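PDB 3OON: outer membrane protein (Tpn50) from Borrelia burgdorferi, which probably anchors the outer membrane to the cell wall by binding peptidoglycan through its OmpA-like C-terminal domain, the part described here. Local coordinates for residues His67-Ser70 / Glu71-Arg75. Numbering follows the deposited sequence. Where two conformers were deposited one is given.
Sequences HELS and EKRAR. With SO4 (sulfate ion), chain B.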
ATOM      1  N   HIS A  67     -24.095  11.716  -6.885  1.00 31.27           N
ATOM      2  CA  HIS A  67     -24.099  10.708  -5.844  1.00 31.06           C
ATOM      3  C   HIS A  67     -24.282   9.300  -6.424  1.00 30.64           C
ATOM      4  O   HIS A  67     -23.522   8.382  -6.097  1.00 30.33           O
ATOM      5  CB  HIS A  67     -25.154  10.992  -4.780  1.00 31.50           C
ATOM      6  CG  HIS A  67     -25.237   9.911  -3.754  1.00 33.21           C
ATOM      7  ND1 HIS A  67     -26.177   8.910  -3.809  1.00 35.79           N
ATOM      8  CD2 HIS A  67     -24.444   9.629  -2.695  1.00 34.33           C
ATOM      9  CE1 HIS A  67     -25.978   8.070  -2.807  1.00 35.58           C
ATOM     10  NE2 HIS A  67     -24.936   8.487  -2.114  1.00 34.51           N
ATOM     11  N   GLU A  68     -25.295   9.138  -7.271  1.00 30.67           N
ATOM     12  CA  GLU A  68     -25.567   7.855  -7.901  1.00 30.92           C
ATOM     13  C   GLU A  68     -24.368   7.342  -8.696  1.00 29.98           C
ATOM     14  O   GLU A  68     -23.950   6.199  -8.518  1.00 29.48           O
ATOM     15  CB  GLU A  68     -26.816   7.926  -8.786  1.00 32.45           C
ATOM     16  CG  GLU A  68     -27.203   6.585  -9.437  1.00 35.66           C
ATOM     17  CD  GLU A  68     -27.614   5.495  -8.433  1.00 40.55           C
ATOM     18  OE1 GLU A  68     -27.877   5.793  -7.243  1.00 43.96           O
ATOM     19  OE2 GLU A  68     -27.687   4.319  -8.847  1.00 43.23           O
ATOM     20  N   LEU A  69     -23.804   8.190  -9.554  1.00 28.94           N
ATOM     21  CA  LEU A  69     -22.645   7.791 -10.339  1.00 28.02           C
ATOM     22  C   LEU A  69     -21.478   7.342  -9.446  1.00 27.02           C
ATOM     23  O   LEU A  69     -20.871   6.297  -9.688  1.00 26.63           O
ATOM     24  CB  LEU A  69     -22.224   8.911 -11.298  1.00 28.10           C
ATOM     25  CG  LEU A  69     -20.980   8.689 -12.176  1.00 28.67           C
ATOM     26  CD1 LEU A  69     -21.099   7.446 -13.083  1.00 30.09           C
ATOM     27  CD2 LEU A  69     -20.719   9.952 -13.015  1.00 30.23           C
ATOM     28  N   SER A  70     -21.188   8.125  -8.406  1.00 25.77           N
ATOM     29  CA  SER A  70     -20.076   7.832  -7.525  1.00 24.95           C
ATOM     30  C   SER A  70     -20.304   6.510  -6.784  1.00 24.66           C
ATOM     31  O   SER A  70     -19.361   5.738  -6.609  1.00 24.04           O
ATOM     32  CB  SER A  70     -19.848   8.992  -6.549  1.00 24.88           C
ATOM     33  OG  SER A  70     -20.872   9.045  -5.572  1.00 25.69           O
ATOM     34  N   GLU A  71     -21.548   6.250  -6.377  1.00 24.84           N
ATOM     35  CA  GLU A  71     -21.871   4.993  -5.703  1.00 26.20           C
ATOM     36  C   GLU A  71     -21.767   3.799  -6.657  1.00 26.25           C
ATOM     37  O   GLU A  71     -21.284   2.738  -6.259  1.00 26.64           O
ATOM     38  CB  GLU A  71     -23.242   5.019  -5.002  1.00 26.83           C
ATOM     39  CG  GLU A  71     -23.411   3.822  -4.041  1.00 30.78           C
ATOM     40  CD  GLU A  71     -24.800   3.698  -3.448  1.00 36.28           C
ATOM     41  OE1 GLU A  71     -25.532   2.767  -3.848  1.00 39.14           O
ATOM     42  OE2 GLU A  71     -25.149   4.515  -2.572  1.00 39.17           O
ATOM     43  N   LYS A  72     -22.198   3.977  -7.905  0.50 26.45           N
ATOM     44  CA  LYS A  72     -22.101   2.906  -8.908  0.50 26.90           C
ATOM     45  C   LYS A  72     -20.651   2.561  -9.261  0.50 26.55           C
ATOM     46  O   LYS A  72     -20.352   1.426  -9.646  0.50 27.12           O
ATOM     47  CB  LYS A  72     -22.906   3.247 -10.166  0.50 27.43           C
ATOM     48  CG  LYS A  72     -24.388   3.519  -9.886  0.50 28.51           C
ATOM     49  CD  LYS A  72     -25.237   3.472 -11.138  0.50 30.87           C
ATOM     50  CE  LYS A  72     -25.710   2.052 -11.426  0.50 32.84           C
ATOM     51  NZ  LYS A  72     -26.735   1.996 -12.509  0.50 34.43           N
ATOM     52  N   ARG A  73     -19.762   3.546  -9.130  1.00 26.20           N
ATOM     53  CA  ARG A  73     -18.320   3.325  -9.290  1.00 25.22           C
ATOM     54  C   ARG A  73     -17.768   2.446  -8.164  1.00 24.88           C
ATOM     55  O   ARG A  73     -17.045   1.491  -8.437  1.00 24.46           O
ATOM     56  CB  ARG A  73     -17.558   4.655  -9.373  1.00 25.78           C
ATOM     57  CG  ARG A  73     -17.660   5.275 -10.741  1.00 25.46           C
ATOM     58  CD  ARG A  73     -17.000   6.634 -10.822  1.00 25.39           C
ATOM     59  NE  ARG A  73     -17.121   7.133 -12.183  1.00 26.11           N
ATOM     60  CZ  ARG A  73     -16.946   8.400 -12.534  1.00 26.53           C
ATOM     61  NH1 ARG A  73     -16.636   9.307 -11.624  1.00 25.61           N
ATOM     62  NH2 ARG A  73     -17.085   8.762 -13.799  1.00 28.68           N
ATOM     63  N   ALA A  74     -18.123   2.762  -6.918  1.00 24.08           N
ATOM     64  CA  ALA A  74     -17.783   1.901  -5.779  1.00 24.42           C
ATOM     65  C   ALA A  74     -18.323   0.480  -5.981  1.00 25.21           C
ATOM     66  O   ALA A  74     -17.632  -0.515  -5.719  1.00 24.71           O
ATOM     67  CB  ALA A  74     -18.322   2.505  -4.475  1.00 24.05           C
ATOM     68  N   ARG A  75     -19.563   0.393  -6.443  1.00 26.36           N
ATOM     69  CA  ARG A  75     -20.198  -0.905  -6.699  1.00 27.63           C
ATOM     70  C   ARG A  75     -19.535  -1.712  -7.817  1.00 27.99           C
ATOM     71  O   ARG A  75     -19.423  -2.936  -7.707  1.00 28.23           O
ATOM     72  CB  ARG A  75     -21.699  -0.732  -6.943  1.00 28.53           C
ATOM     73  CG  ARG A  75     -22.445  -0.534  -5.653  1.00 30.96           C
ATOM     74  CD  ARG A  75     -23.952  -0.455  -5.813  1.00 36.32           C
ATOM     75  NE  ARG A  75     -24.559  -0.188  -4.510  1.00 39.47           N
ATOM     76  CZ  ARG A  75     -24.880  -1.120  -3.616  1.00 41.53           C
ATOM     77  NH1 ARG A  75     -24.679  -2.413  -3.873  1.00 42.77           N
ATOM     78  NH2 ARG A  75     -25.414  -0.756  -2.460  1.00 42.79           N
TER
HETATM   79  S   SO4 B 401     -17.003  12.603 -13.429  1.00 38.67           S
HETATM   80  O1  SO4 B 401     -16.158  13.297 -14.399  1.00 38.65           O
HETATM   81  O2  SO4 B 401     -16.186  12.062 -12.349  1.00 37.20           O
HETATM   82  O3  SO4 B 401     -17.954  13.575 -12.893  1.00 39.61           O
HETATM   83  O4  SO4 B 401     -17.730  11.541 -14.114  1.00 38.63           O
HETATM   84  O   HOH W   1     -23.737   6.422  -0.861  1.00 34.66           O
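Leu69 lies over one face of the Arg73 guanidinium, its CG 4.0 Å above the plane and over the centre. With CG opposite the carbonyl carbon (chi1 -79°) and the chain extended to NE, Arg73 reaches back along the helix to a sulfate, probably from the crystallisation liquor, that lies at the edge of the guanidinium, in its plane. Arg73 NH1 gives O2 of the sulfate a nearly straight bond (177°), and NH2 gives O4 a more bent one of 2.9 Å; Leu69 CD2 also touches O4, at 3.6 Å. Bonds from Arg73 NE to Ser25 O and from NH1 to His56 O fix the rotation of the group, while Arg115 and the backbone N-H groups of Glu58 and Gln59 complete the anion site. One turn of helix also separates His67 and Glu71, side by side with ring and carboxylate planes 82° apart; a water, its O 2.7 Å from His67 NE2, donates to Glu71 OE2. The other oxygen, OE1, takes Arg75 NE at 3.2 Å in a salt bridge on its anti side, tilted out of the carboxylate plane. Buried Ser70 OG donates to His67 O, which also accepts Glu71 N. The same OG is hydrogen-bonded to Gly98 N, tying the helix to the loop after strand 92-96. The i to i+4 pairs Leu69/Arg73, His67/Glu71 and Glu71/Arg75 belong to helix 63-83 of a beta-alpha-beta unit in the OmpA-like domain; the anion site formed with Arg73 and Arg115 is consistent with the peptidoglycan-binding pocket of this family.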